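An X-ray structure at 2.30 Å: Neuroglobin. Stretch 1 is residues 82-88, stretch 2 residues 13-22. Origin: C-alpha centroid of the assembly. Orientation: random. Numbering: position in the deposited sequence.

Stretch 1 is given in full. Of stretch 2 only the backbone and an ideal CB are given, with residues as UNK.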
# COMPACT_ATOMS: atom_id res chain seq x y z
N CYS A 82 1.49 20.98 2.58
CA CYS A 82 2.82 21.56 2.82
C CYS A 82 2.89 22.91 2.10
O CYS A 82 3.48 23.88 2.65
CB CYS A 82 3.98 20.70 2.32
SG CYS A 82 4.25 19.20 3.14
N LEU A 83 2.33 22.98 0.89
CA LEU A 83 2.53 24.14 -0.02
C LEU A 83 1.94 25.42 0.61
O LEU A 83 2.45 26.55 0.46
CB LEU A 83 1.84 23.89 -1.36
CG LEU A 83 2.43 22.85 -2.41
CD1 LEU A 83 1.52 22.88 -3.73
CD2 LEU A 83 3.81 23.29 -2.71
N VAL A 84 0.89 25.20 1.38
CA VAL A 84 0.06 26.26 1.84
C VAL A 84 0.73 26.86 3.09
O VAL A 84 0.53 27.98 3.44
CB VAL A 84 -1.37 25.64 1.86
CG1 VAL A 84 -1.94 25.34 3.23
CG2 VAL A 84 -2.19 26.21 0.79
N ASP A 85 1.68 26.17 3.69
CA ASP A 85 2.41 26.79 4.80
C ASP A 85 3.82 26.17 4.86
O ASP A 85 4.12 25.34 5.74
CB ASP A 85 1.65 26.59 6.13
CG ASP A 85 2.42 27.15 7.39
OD1 ASP A 85 3.44 27.91 7.29
OD2 ASP A 85 2.01 26.76 8.50
N LEU A 86 4.69 26.58 3.95
CA LEU A 86 5.98 25.85 3.75
C LEU A 86 6.89 25.90 4.91
O LEU A 86 7.52 24.88 5.24
CB LEU A 86 6.74 26.29 2.50
CG LEU A 86 6.07 25.67 1.25
CD1 LEU A 86 6.30 26.49 -0.02
CD2 LEU A 86 6.42 24.16 1.03
N ASN A 87 6.96 27.07 5.54
CA ASN A 87 7.85 27.26 6.71
C ASN A 87 7.39 26.61 8.02
O ASN A 87 8.20 26.29 8.90
CB ASN A 87 8.18 28.76 6.89
CG ASN A 87 9.11 29.28 5.77
OD1 ASN A 87 9.83 28.50 5.12
ND2 ASN A 87 9.08 30.60 5.52
N GLY A 88 6.09 26.35 8.12
CA GLY A 88 5.48 25.80 9.32
C GLY A 88 5.18 24.32 9.16
O GLY A 88 4.33 23.73 9.90
N UNK A 13 8.45 33.99 -1.95
CA UNK A 13 8.32 32.61 -2.54
C UNK A 13 7.00 31.97 -2.09
O UNK A 13 6.21 31.52 -2.92
CB UNK A 13 9.49 31.72 -2.12
N UNK A 14 6.71 32.03 -0.78
CA UNK A 14 5.38 31.58 -0.24
C UNK A 14 4.27 32.20 -0.99
O UNK A 14 3.33 31.51 -1.48
CB UNK A 14 5.22 31.92 1.24
N UNK A 15 4.40 33.49 -1.20
CA UNK A 15 3.29 34.18 -1.84
C UNK A 15 3.16 33.75 -3.31
O UNK A 15 2.04 33.57 -3.83
CB UNK A 15 3.48 35.69 -1.74
N UNK A 16 4.28 33.68 -4.04
CA UNK A 16 4.24 33.19 -5.50
C UNK A 16 3.60 31.79 -5.59
O UNK A 16 2.77 31.54 -6.45
CB UNK A 16 5.65 33.13 -6.10
N UNK A 17 3.95 30.90 -4.64
CA UNK A 17 3.33 29.57 -4.58
C UNK A 17 1.80 29.65 -4.35
O UNK A 17 1.00 28.98 -5.06
CB UNK A 17 3.98 28.75 -3.47
N UNK A 18 1.39 30.42 -3.32
CA UNK A 18 -0.06 30.57 -3.04
C UNK A 18 -0.77 31.11 -4.26
O UNK A 18 -1.87 30.63 -4.61
CB UNK A 18 -0.30 31.50 -1.85
N UNK A 19 -0.13 32.01 -4.99
CA UNK A 19 -0.79 32.47 -6.19
C UNK A 19 -0.98 31.29 -7.22
O UNK A 19 -2.01 31.23 -7.92
CB UNK A 19 0.02 33.61 -6.81
N UNK A 20 -0.05 30.32 -7.28
CA UNK A 20 -0.34 29.18 -8.20
C UNK A 20 -1.28 28.17 -7.58
O UNK A 20 -2.08 27.56 -8.29
CB UNK A 20 0.95 28.47 -8.60
N UNK A 21 -1.19 27.95 -6.28
CA UNK A 21 -2.20 27.11 -5.65
C UNK A 21 -3.63 27.56 -6.01
O UNK A 21 -4.45 26.70 -6.39
CB UNK A 21 -2.01 27.13 -4.13
N UNK A 22 -3.92 28.86 -6.04
CA UNK A 22 -5.28 29.27 -6.40
C UNK A 22 -5.66 28.85 -7.77
O UNK A 22 -6.83 28.58 -8.01
CB UNK A 22 -5.44 30.79 -6.28

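Positions 13 to 22 form one unbroken helical run, so the residues meeting stretch 1 should recur every three or four places. Position 13 has its CA-to-CB bond sideways and nothing of stretch 1 within 5.5 Å of an ideal CB; this contact leaves the choice open, and the residue is Gln13.

At position 14 the CB again points sideways, with no neighbour within that range, but a long side chain could reach the turn after Leu83. There the backbone offers the carbonyl of Leu83 and the NH of Leu86, one acceptor and one donor. An amide on a flexible stem can address both, while Arg or Lys could suit the carbonyl alone. The deposited residue is Gln14, with chi1 t and chi2 p bringing its end into the turn. Its amide is probably turned over in the model, which sets OE1 2.9 Å from O of Leu83 and NE2 2.8 Å from N of Leu86; turned back, both approaches may be hydrogen bonds.

Positions 15 and 16 are out of reach of stretch 1 and receive no instruction from it; they hold Ser15 and Leu16.

Position 17 points toward stretch 1. Its ideal CB lies 4.7 Å from CD1 of Leu86 and 4.8 Å from O of Leu83, a site between two leucines that favours an aliphatic residue of moderate size: Val, Ile, Leu or perhaps Met. Ile17 fills it, with CG1 4.2 Å from CD1 of Leu86 and CG2 4.3 Å from CB of Leu83, so its two branches serve different leucines.

Position 18 is sideways, one turn on from position 14, and its backbone runs close to that of Val84. A long, flexible apolar chain could bend back over the valine, and a Lys or Gln could seek its carbonyl. Met18 bends back, with chi1 and chi2 both m: SD packs 3.7 Å from CG2 of Val84, and CE comes within 3.1 Å of O of Val84, a tight approach.

Positions 19 and 20 are out of reach, and stretch 1 cannot choose between polar and apolar there. They are Glu19 and Asp20, whose carboxylates are hydrogen-bonded elsewhere in the structure.

Position 21, one turn beyond 17, points toward stretch 1 again, its ideal CB 5.0 Å from CG2 of Val84. Val, Ile or Leu would suit. Val21, chi1 t, sets CG1 4.4 Å from CG2 of Val84 and CG2 4.0 Å from CD1 of Leu83.

Position 22 is out of reach and unconstrained here; it is Gln22.

Stretch 2 13-22: QQSLIMEDVQ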
# COMPACT_ATOMS: atom_id res chain seq x y z
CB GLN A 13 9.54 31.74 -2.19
CG GLN A 13 10.74 32.21 -2.95
CD GLN A 13 11.99 31.46 -2.61
OE1 GLN A 13 12.21 31.08 -1.48
NE2 GLN A 13 12.85 31.28 -3.61
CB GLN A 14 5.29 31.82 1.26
CG GLN A 14 4.01 31.30 1.88
CD GLN A 14 3.83 29.75 1.68
OE1 GLN A 14 3.08 29.32 0.79
NE2 GLN A 14 4.50 28.96 2.50
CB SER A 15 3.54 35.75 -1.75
OG SER A 15 2.59 36.38 -2.65
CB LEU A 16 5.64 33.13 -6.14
CG LEU A 16 6.28 34.50 -6.33
CD1 LEU A 16 7.83 34.39 -6.64
CD2 LEU A 16 5.45 35.31 -7.40
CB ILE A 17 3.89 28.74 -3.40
CG1 ILE A 17 5.38 28.49 -3.55
CG2 ILE A 17 3.10 27.47 -3.32
CD1 ILE A 17 5.69 27.48 -4.60
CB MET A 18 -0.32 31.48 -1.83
CG MET A 18 0.02 30.75 -0.61
SD MET A 18 -1.36 29.64 -0.27
CE MET A 18 -1.17 29.72 1.51
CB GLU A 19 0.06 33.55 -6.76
CG GLU A 19 -0.29 34.10 -8.09
CD GLU A 19 0.83 35.09 -8.53
OE1 GLU A 19 1.31 35.94 -7.71
OE2 GLU A 19 1.24 35.05 -9.71
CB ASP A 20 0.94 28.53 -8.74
CG ASP A 20 1.84 29.53 -9.45
OD1 ASP A 20 1.28 30.46 -10.15
OD2 ASP A 20 3.09 29.36 -9.35
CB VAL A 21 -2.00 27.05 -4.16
CG1 VAL A 21 -3.17 26.35 -3.49
CG2 VAL A 21 -0.72 26.25 -3.87
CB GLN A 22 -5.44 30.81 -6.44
CG GLN A 22 -5.56 31.50 -5.14
CD GLN A 22 -6.17 32.95 -5.39
OE1 GLN A 22 -6.74 33.24 -6.47
NE2 GLN A 22 -6.02 33.83 -4.41
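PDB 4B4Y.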